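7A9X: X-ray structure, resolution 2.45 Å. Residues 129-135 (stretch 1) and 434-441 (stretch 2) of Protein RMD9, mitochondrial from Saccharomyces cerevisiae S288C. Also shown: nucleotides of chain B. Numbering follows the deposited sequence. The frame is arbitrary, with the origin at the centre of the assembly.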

ATOM      1  N   LEU A 129      -8.620   4.388  -7.191  1.00 67.48           N
ATOM      2  CA  LEU A 129      -8.434   4.334  -8.634  1.00 68.09           C
ATOM      3  C   LEU A 129      -8.797   2.955  -9.178  1.00 70.50           C
ATOM      4  O   LEU A 129      -8.764   1.946  -8.468  1.00 73.63           O
ATOM      5  N   SER A 130      -9.138   2.922 -10.469  1.00 71.45           N
ATOM      6  CA  SER A 130      -9.433   1.651 -11.123  1.00 77.41           C
ATOM      7  C   SER A 130      -8.207   0.750 -11.177  1.00 78.29           C
ATOM      8  O   SER A 130      -8.340  -0.476 -11.247  1.00 89.27           O
ATOM      9  N   ARG A 131      -7.015   1.337 -11.147  1.00 72.10           N
ATOM     10  CA  ARG A 131      -5.776   0.579 -11.100  1.00 71.04           C
ATOM     11  C   ARG A 131      -4.692   1.482 -10.534  1.00 73.57           C
ATOM     12  O   ARG A 131      -4.813   2.709 -10.547  1.00 68.47           O
ATOM     13  N   LYS A 132      -3.638   0.858 -10.023  1.00 80.33           N
ATOM     14  CA  LYS A 132      -2.483   1.623  -9.589  1.00 72.86           C
ATOM     15  C   LYS A 132      -1.798   2.249 -10.801  1.00 70.71           C
ATOM     16  O   LYS A 132      -1.702   1.614 -11.857  1.00 71.80           O
ATOM     17  N   PRO A 133      -1.336   3.491 -10.694  1.00 70.85           N
ATOM     18  CA  PRO A 133      -0.597   4.092 -11.806  1.00 69.69           C
ATOM     19  C   PRO A 133       0.752   3.420 -11.995  1.00 70.93           C
ATOM     20  O   PRO A 133       1.348   2.887 -11.056  1.00 75.90           O
ATOM     21  N   ASP A 134       1.222   3.445 -13.239  1.00 72.84           N
ATOM     22  CA  ASP A 134       2.532   2.897 -13.559  1.00 74.52           C
ATOM     23  C   ASP A 134       3.627   3.667 -12.829  1.00 80.02           C
ATOM     24  O   ASP A 134       3.552   4.885 -12.654  1.00 85.90           O
ATOM     25  N   TYR A 135       4.658   2.934 -12.405  1.00 78.44           N
ATOM     26  CA  TYR A 135       5.738   3.542 -11.633  1.00 78.05           C
ATOM     27  C   TYR A 135       6.546   4.535 -12.457  1.00 83.98           C
ATOM     28  O   TYR A 135       7.112   5.481 -11.899  1.00 85.48           O
ATOM     29  N   ARG A 434     -13.015  -4.385 -17.838  1.00 92.80           N
ATOM     30  CA  ARG A 434     -11.627  -4.728 -18.110  1.00 89.75           C
ATOM     31  C   ARG A 434     -10.713  -3.519 -17.957  1.00 88.76           C
ATOM     32  O   ARG A 434     -11.078  -2.394 -18.308  1.00 95.95           O
ATOM     33  N   THR A 435      -9.524  -3.760 -17.413  1.00 81.84           N
ATOM     34  CA  THR A 435      -8.430  -2.799 -17.391  1.00 78.79           C
ATOM     35  C   THR A 435      -7.253  -3.375 -18.170  1.00 81.93           C
ATOM     36  O   THR A 435      -7.280  -4.524 -18.621  1.00 86.23           O
ATOM     37  N   ILE A 436      -6.203  -2.565 -18.321  1.00 78.23           N
ATOM     38  CA  ILE A 436      -5.004  -3.031 -19.005  1.00 80.51           C
ATOM     39  C   ILE A 436      -4.209  -4.037 -18.189  1.00 74.38           C
ATOM     40  O   ILE A 436      -3.314  -4.690 -18.738  1.00 72.55           O
ATOM     41  N   ILE A 437      -4.510  -4.181 -16.895  1.00 67.56           N
ATOM     42  CA  ILE A 437      -3.761  -5.110 -16.052  1.00 74.72           C
ATOM     43  C   ILE A 437      -3.934  -6.543 -16.543  1.00 73.40           C
ATOM     44  O   ILE A 437      -2.959  -7.298 -16.646  1.00 71.21           O
ATOM     45  N   SER A 438      -5.172  -6.940 -16.847  1.00 69.39           N
ATOM     46  CA  SER A 438      -5.434  -8.304 -17.295  1.00 71.53           C
ATOM     47  C   SER A 438      -4.670  -8.619 -18.575  1.00 75.59           C
ATOM     48  O   SER A 438      -4.017  -9.664 -18.682  1.00 78.27           O
ATOM     49  N   TYR A 439      -4.741  -7.721 -19.559  1.00 78.21           N
ATOM     50  CA  TYR A 439      -4.050  -7.956 -20.821  1.00 81.27           C
ATOM     51  C   TYR A 439      -2.541  -8.018 -20.626  1.00 81.53           C
ATOM     52  O   TYR A 439      -1.857  -8.764 -21.337  1.00 87.34           O
ATOM     53  N   ARG A 440      -2.006  -7.259 -19.667  1.00 79.37           N
ATOM     54  CA  ARG A 440      -0.590  -7.385 -19.336  1.00 76.76           C
ATOM     55  C   ARG A 440      -0.282  -8.759 -18.755  1.00 75.85           C
ATOM     56  O   ARG A 440       0.704  -9.395 -19.142  1.00 79.40           O
ATOM     57  N   ILE A 441      -1.118  -9.234 -17.829  1.00 66.67           N
ATOM     58  CA  ILE A 441      -0.864 -10.517 -17.182  1.00 73.31           C
ATOM     59  C   ILE A 441      -1.062 -11.663 -18.163  1.00 74.93           C
ATOM     60  O   ILE A 441      -0.312 -12.646 -18.149  1.00 70.99           O
TER

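This is a small, mixed contact in which an irregular segment meets the first turns of a helix through one bidentate salt bridge, two isoleucines packing against an arginine, and a shared RNA ligand. The two stretches bury 253 Å² in total, and their nearest CA atoms, those of Arg131 and Thr435, lie 7.6 Å apart, and the contacts are made mostly by side chains.

The polar centre is Asp134 with Arg440. The CA-to-CB bond of Asp134 points sideways, but its m rotamer (chi1 -58°) brings the carboxylate nearer the helix. The CA-to-CB bond of Arg440 points toward stretch 1, and its side chain is nearly extended (m, t, t, with chi4 at 172°). Two hydrogen bonds result: Arg440 NH1 to Asp134 OD1 at 3.0 Å and Arg440 NH2 to Asp134 OD2 at 3.2 Å, with N-H...acceptor angles of 166° and 168°. Such near-linear paired geometry marks an end-on approach, and Asp134 OD1 indeed lies at the edge of the guanidinium. U11 O2 also lies near the guanidinium plane, in a different direction from Asp134 OD1; Arg440 NH1 donates to it at 2.8 Å and 155°.

Arg131 supplies the largest covered area, 72 Å². Its CA-to-CB bond points toward stretch 2, the side chain adopts a p, t, t conformation, and Ile436 CD1 sits over one face of its guanidinium, 3.5 Å from Arg131 CZ. Ile436 is p, t and Ile437 is m, m; the CA-to-CB bonds of both point toward stretch 1, and Ile437 CD1 meets Arg131 CD at 3.8 Å. Arg131 NH1 also forms a salt bridge with Asp134 OD1 at 3.1 Å, although the accompanying hydrogen bond is weak, at 127°. The like charges Arg131 NH1 and Arg440 NH1 are 4.4 Å apart, and Asp134 OD1 is bonded to both.

The CA-to-CB bond of Thr435, at the N-cap, points toward stretch 1, with chi1 at 76° (p). Thr435 OG1 accepts from Ile437 N at 3.2 Å, while Thr435 CG2 lies 4.3 Å from Ser130 O, a looser contact.

U11 touches both stretches, whereas the listed contacts of C12 and A9 are with stretch 1. Ile437 CD1 approaches U11 O2 at 3.3 Å. C12 N4 donates to Pro133 O at 3.1 Å, and Tyr135 N donates to C12 N3 at 3.0 Å; that N3 also lies over one face of the Tyr135 ring. The end of Lys132 leads away from the helix, where Lys132 NZ reaches A9 OP1 at 2.7 Å and Tyr135 OH at 3.3 Å.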

ATOM      1  CB  LEU A 129      -6.986   4.660  -8.999  1.00 69.88           C
ATOM      2  CG  LEU A 129      -6.510   6.088  -8.746  1.00 71.39           C
ATOM      3  CD1 LEU A 129      -4.998   6.153  -8.842  1.00 66.10           C
ATOM      4  CD2 LEU A 129      -7.154   7.033  -9.747  1.00 67.02           C
ATOM      5  CB  SER A 130      -9.974   1.900 -12.531  1.00 80.32           C
ATOM      6  OG  SER A 130      -9.073   2.692 -13.285  1.00 84.28           O
ATOM      7  CB  ARG A 131      -5.377   0.055 -12.483  1.00 73.18           C
ATOM      8  CG  ARG A 131      -5.025   1.147 -13.480  1.00 78.60           C
ATOM      9  CD  ARG A 131      -4.431   0.560 -14.751  1.00 88.47           C
ATOM     10  NE  ARG A 131      -4.081   1.591 -15.724  1.00 93.93           N
ATOM     11  CZ  ARG A 131      -2.893   2.184 -15.795  1.00 98.48           C
ATOM     12  NH1 ARG A 131      -1.929   1.851 -14.948  1.00 98.93           N
ATOM     13  NH2 ARG A 131      -2.668   3.112 -16.716  1.00101.59           N
ATOM     14  CB  LYS A 132      -1.498   0.738  -8.829  1.00 68.19           C
ATOM     15  CG  LYS A 132      -1.949   0.366  -7.428  1.00 74.24           C
ATOM     16  CD  LYS A 132      -1.041  -0.686  -6.811  1.00 76.67           C
ATOM     17  CE  LYS A 132       0.417  -0.268  -6.863  1.00 72.65           C
ATOM     18  NZ  LYS A 132       1.294  -1.262  -6.185  1.00 68.67           N
ATOM     19  CB  PRO A 133      -0.437   5.556 -11.379  1.00 68.61           C
ATOM     20  CG  PRO A 133      -0.556   5.537  -9.893  1.00 66.78           C
ATOM     21  CD  PRO A 133      -1.536   4.437  -9.583  1.00 72.57           C
ATOM     22  CB  ASP A 134       2.774   2.944 -15.067  1.00 80.09           C
ATOM     23  CG  ASP A 134       1.724   2.182 -15.849  1.00 84.80           C
ATOM     24  OD1 ASP A 134       1.108   1.262 -15.273  1.00 86.65           O
ATOM     25  OD2 ASP A 134       1.516   2.498 -17.038  1.00 88.09           O
ATOM     26  CB  TYR A 135       6.669   2.460 -11.082  1.00 77.72           C
ATOM     27  CG  TYR A 135       6.013   1.469 -10.150  1.00 75.85           C
ATOM     28  CD1 TYR A 135       4.835   1.782  -9.484  1.00 74.29           C
ATOM     29  CD2 TYR A 135       6.577   0.218  -9.932  1.00 79.64           C
ATOM     30  CE1 TYR A 135       4.236   0.876  -8.630  1.00 71.41           C
ATOM     31  CE2 TYR A 135       5.986  -0.694  -9.082  1.00 75.26           C
ATOM     32  CZ  TYR A 135       4.817  -0.362  -8.434  1.00 78.02           C
ATOM     33  OH  TYR A 135       4.229  -1.269  -7.588  1.00 75.47           O
ATOM     34  CB  ARG A 434     -11.497  -5.307 -19.520  1.00 78.27           C
ATOM     35  CG  ARG A 434     -12.358  -6.537 -19.767  1.00 79.67           C
ATOM     36  CD  ARG A 434     -11.946  -7.692 -18.865  1.00 85.28           C
ATOM     37  NE  ARG A 434     -10.558  -8.087 -19.089  1.00 79.19           N
ATOM     38  CZ  ARG A 434     -10.166  -8.949 -20.022  1.00 83.51           C
ATOM     39  NH1 ARG A 434      -8.881  -9.248 -20.157  1.00 85.55           N
ATOM     40  NH2 ARG A 434     -11.061  -9.512 -20.825  1.00 92.45           N
ATOM     41  CB  THR A 435      -7.997  -2.461 -15.960  1.00 76.90           C
ATOM     42  OG1 THR A 435      -7.228  -3.545 -15.424  1.00 75.01           O
ATOM     43  CG2 THR A 435      -9.203  -2.211 -15.076  1.00 68.91           C
ATOM     44  CB  ILE A 436      -4.092  -1.847 -19.381  1.00 83.09           C
ATOM     45  CG1 ILE A 436      -3.543  -1.169 -18.126  1.00 79.09           C
ATOM     46  CG2 ILE A 436      -4.850  -0.845 -20.239  1.00 89.87           C
ATOM     47  CD1 ILE A 436      -2.585  -0.031 -18.425  1.00 86.67           C
ATOM     48  CB  ILE A 437      -4.191  -4.974 -14.579  1.00 70.74           C
ATOM     49  CG1 ILE A 437      -4.196  -3.506 -14.143  1.00 72.82           C
ATOM     50  CG2 ILE A 437      -3.284  -5.809 -13.683  1.00 61.84           C
ATOM     51  CD1 ILE A 437      -2.848  -2.841 -14.187  1.00 72.27           C
ATOM     52  CB  SER A 438      -6.935  -8.505 -17.502  1.00 72.74           C
ATOM     53  OG  SER A 438      -7.440  -7.573 -18.447  1.00 77.74           O
ATOM     54  CB  TYR A 439      -4.428  -6.873 -21.832  1.00 82.75           C
ATOM     55  CG  TYR A 439      -5.914  -6.812 -22.128  1.00 89.98           C
ATOM     56  CD1 TYR A 439      -6.771  -6.061 -21.331  1.00 91.72           C
ATOM     57  CD2 TYR A 439      -6.460  -7.509 -23.199  1.00 94.17           C
ATOM     58  CE1 TYR A 439      -8.130  -6.005 -21.593  1.00 91.79           C
ATOM     59  CE2 TYR A 439      -7.819  -7.457 -23.470  1.00 96.95           C
ATOM     60  CZ  TYR A 439      -8.648  -6.703 -22.663  1.00 97.07           C
ATOM     61  OH  TYR A 439      -9.999  -6.646 -22.924  1.00103.39           O
ATOM     62  CB  ARG A 440      -0.176  -6.286 -18.357  1.00 73.79           C
ATOM     63  CG  ARG A 440       0.010  -4.921 -18.992  1.00 71.25           C
ATOM     64  CD  ARG A 440       0.260  -3.851 -17.945  1.00 68.19           C
ATOM     65  NE  ARG A 440       0.508  -2.549 -18.555  1.00 74.66           N
ATOM     66  CZ  ARG A 440       0.603  -1.410 -17.876  1.00 69.59           C
ATOM     67  NH1 ARG A 440       0.466  -1.408 -16.556  1.00 67.55           N
ATOM     68  NH2 ARG A 440       0.833  -0.274 -18.519  1.00 71.53           N
ATOM     69  CB  ILE A 441      -1.760 -10.672 -15.940  1.00 67.93           C
ATOM     70  CG1 ILE A 441      -1.474  -9.550 -14.939  1.00 62.43           C
ATOM     71  CG2 ILE A 441      -1.539 -12.029 -15.292  1.00 63.15           C
ATOM     72  CD1 ILE A 441      -2.509  -9.433 -13.852  1.00 61.25           C
TER
ATOM     73  P     C B  12       5.131  -7.679 -12.973  1.00 68.42           P
ATOM     74  OP1   C B  12       6.141  -8.575 -13.588  1.00 69.74           O
ATOM     75  OP2   C B  12       4.785  -7.830 -11.538  1.00 77.83           O
ATOM     76  O5'   C B  12       5.606  -6.178 -13.217  1.00 69.12           O
ATOM     77  C5'   C B  12       6.184  -5.800 -14.461  1.00 70.45           C
ATOM     78  C4'   C B  12       7.048  -4.567 -14.343  1.00 73.76           C
ATOM     79  O4'   C B  12       6.204  -3.386 -14.280  1.00 73.96           O
ATOM     80  C3'   C B  12       7.972  -4.509 -13.125  1.00 71.74           C
ATOM     81  O3'   C B  12       9.227  -3.947 -13.504  1.00 73.47           O
ATOM     82  C2'   C B  12       7.246  -3.550 -12.182  1.00 70.57           C
ATOM     83  O2'   C B  12       8.091  -2.858 -11.288  1.00 71.17           O
ATOM     84  C1'   C B  12       6.564  -2.600 -13.162  1.00 70.50           C
ATOM     85  N1    C B  12       5.341  -1.971 -12.635  1.00 69.08           N
ATOM     86  C2    C B  12       5.167  -0.595 -12.806  1.00 74.70           C
ATOM     87  O2    C B  12       6.043   0.054 -13.399  1.00 78.69           O
ATOM     88  N3    C B  12       4.050  -0.002 -12.326  1.00 68.08           N
ATOM     89  C4    C B  12       3.127  -0.727 -11.696  1.00 72.60           C
ATOM     90  N4    C B  12       2.043  -0.091 -11.242  1.00 72.29           N
ATOM     91  C5    C B  12       3.278  -2.132 -11.503  1.00 66.58           C
ATOM     92  C6    C B  12       4.389  -2.708 -11.983  1.00 67.72           C
ATOM     93  P     A B   9       0.079  -1.035  -2.623  1.00 72.18           P
ATOM     94  OP1   A B   9       1.247  -0.998  -3.538  1.00 78.68           O
ATOM     95  OP2   A B   9      -1.202  -0.435  -3.068  1.00 97.69           O
ATOM     96  O5'   A B   9      -0.210  -2.557  -2.226  1.00 74.41           O
ATOM     97  C5'   A B   9      -1.480  -2.966  -1.726  1.00 62.16           C
ATOM     98  C4'   A B   9      -2.220  -3.889  -2.664  1.00 66.19           C
ATOM     99  O4'   A B   9      -3.576  -3.406  -2.834  1.00 68.78           O
ATOM    100  C3'   A B   9      -1.673  -4.010  -4.081  1.00 72.64           C
ATOM    101  O3'   A B   9      -0.637  -4.979  -4.167  1.00 70.75           O
ATOM    102  C2'   A B   9      -2.909  -4.373  -4.899  1.00 72.39           C
ATOM    103  O2'   A B   9      -3.184  -5.762  -4.803  1.00 70.44           O
ATOM    104  C1'   A B   9      -4.010  -3.615  -4.159  1.00 69.10           C
ATOM    105  N9    A B   9      -4.314  -2.299  -4.756  1.00 64.93           N
ATOM    106  C8    A B   9      -3.888  -1.076  -4.301  1.00 59.46           C
ATOM    107  N7    A B   9      -4.321  -0.061  -5.008  1.00 66.13           N
ATOM    108  C5    A B   9      -5.095  -0.655  -5.994  1.00 65.35           C
ATOM    109  C6    A B   9      -5.836  -0.117  -7.063  1.00 65.01           C
ATOM    110  N6    A B   9      -5.919   1.189  -7.324  1.00 70.05           N
ATOM    111  N1    A B   9      -6.499  -0.977  -7.866  1.00 66.22           N
ATOM    112  C2    A B   9      -6.415  -2.288  -7.601  1.00 68.99           C
ATOM    113  N3    A B   9      -5.752  -2.912  -6.629  1.00 61.05           N
ATOM    114  C4    A B   9      -5.105  -2.032  -5.850  1.00 59.07           C
ATOM    115  P     U B  11       1.624  -8.589  -9.231  1.00 68.38           P
ATOM    116  OP1   U B  11       2.407  -9.850  -9.149  1.00 64.04           O
ATOM    117  OP2   U B  11       1.953  -7.468  -8.315  1.00 63.43           O
ATOM    118  O5'   U B  11       1.706  -8.045 -10.728  1.00 64.26           O
ATOM    119  C5'   U B  11       1.484  -8.905 -11.833  1.00 64.61           C
ATOM    120  C4'   U B  11       1.449  -8.138 -13.130  1.00 66.48           C
ATOM    121  O4'   U B  11       0.267  -7.295 -13.171  1.00 69.78           O
ATOM    122  C3'   U B  11       2.596  -7.170 -13.365  1.00 66.79           C
ATOM    123  O3'   U B  11       3.776  -7.804 -13.824  1.00 71.97           O
ATOM    124  C2'   U B  11       1.998  -6.188 -14.362  1.00 66.50           C
ATOM    125  O2'   U B  11       1.976  -6.744 -15.668  1.00 71.05           O
ATOM    126  C1'   U B  11       0.558  -6.094 -13.858  1.00 69.34           C
ATOM    127  N1    U B  11       0.371  -4.963 -12.924  1.00 69.68           N
ATOM    128  C2    U B  11       0.302  -3.686 -13.450  1.00 73.77           C
ATOM    129  O2    U B  11       0.386  -3.448 -14.644  1.00 71.88           O
ATOM    130  N3    U B  11       0.123  -2.691 -12.521  1.00 75.04           N
ATOM    131  C4    U B  11       0.014  -2.843 -11.153  1.00 72.83           C
ATOM    132  O4    U B  11      -0.140  -1.850 -10.442  1.00 72.06           O
ATOM    133  C5    U B  11       0.098  -4.193 -10.690  1.00 63.37           C
ATOM    134  C6    U B  11       0.269  -5.182 -11.571  1.00 63.79           C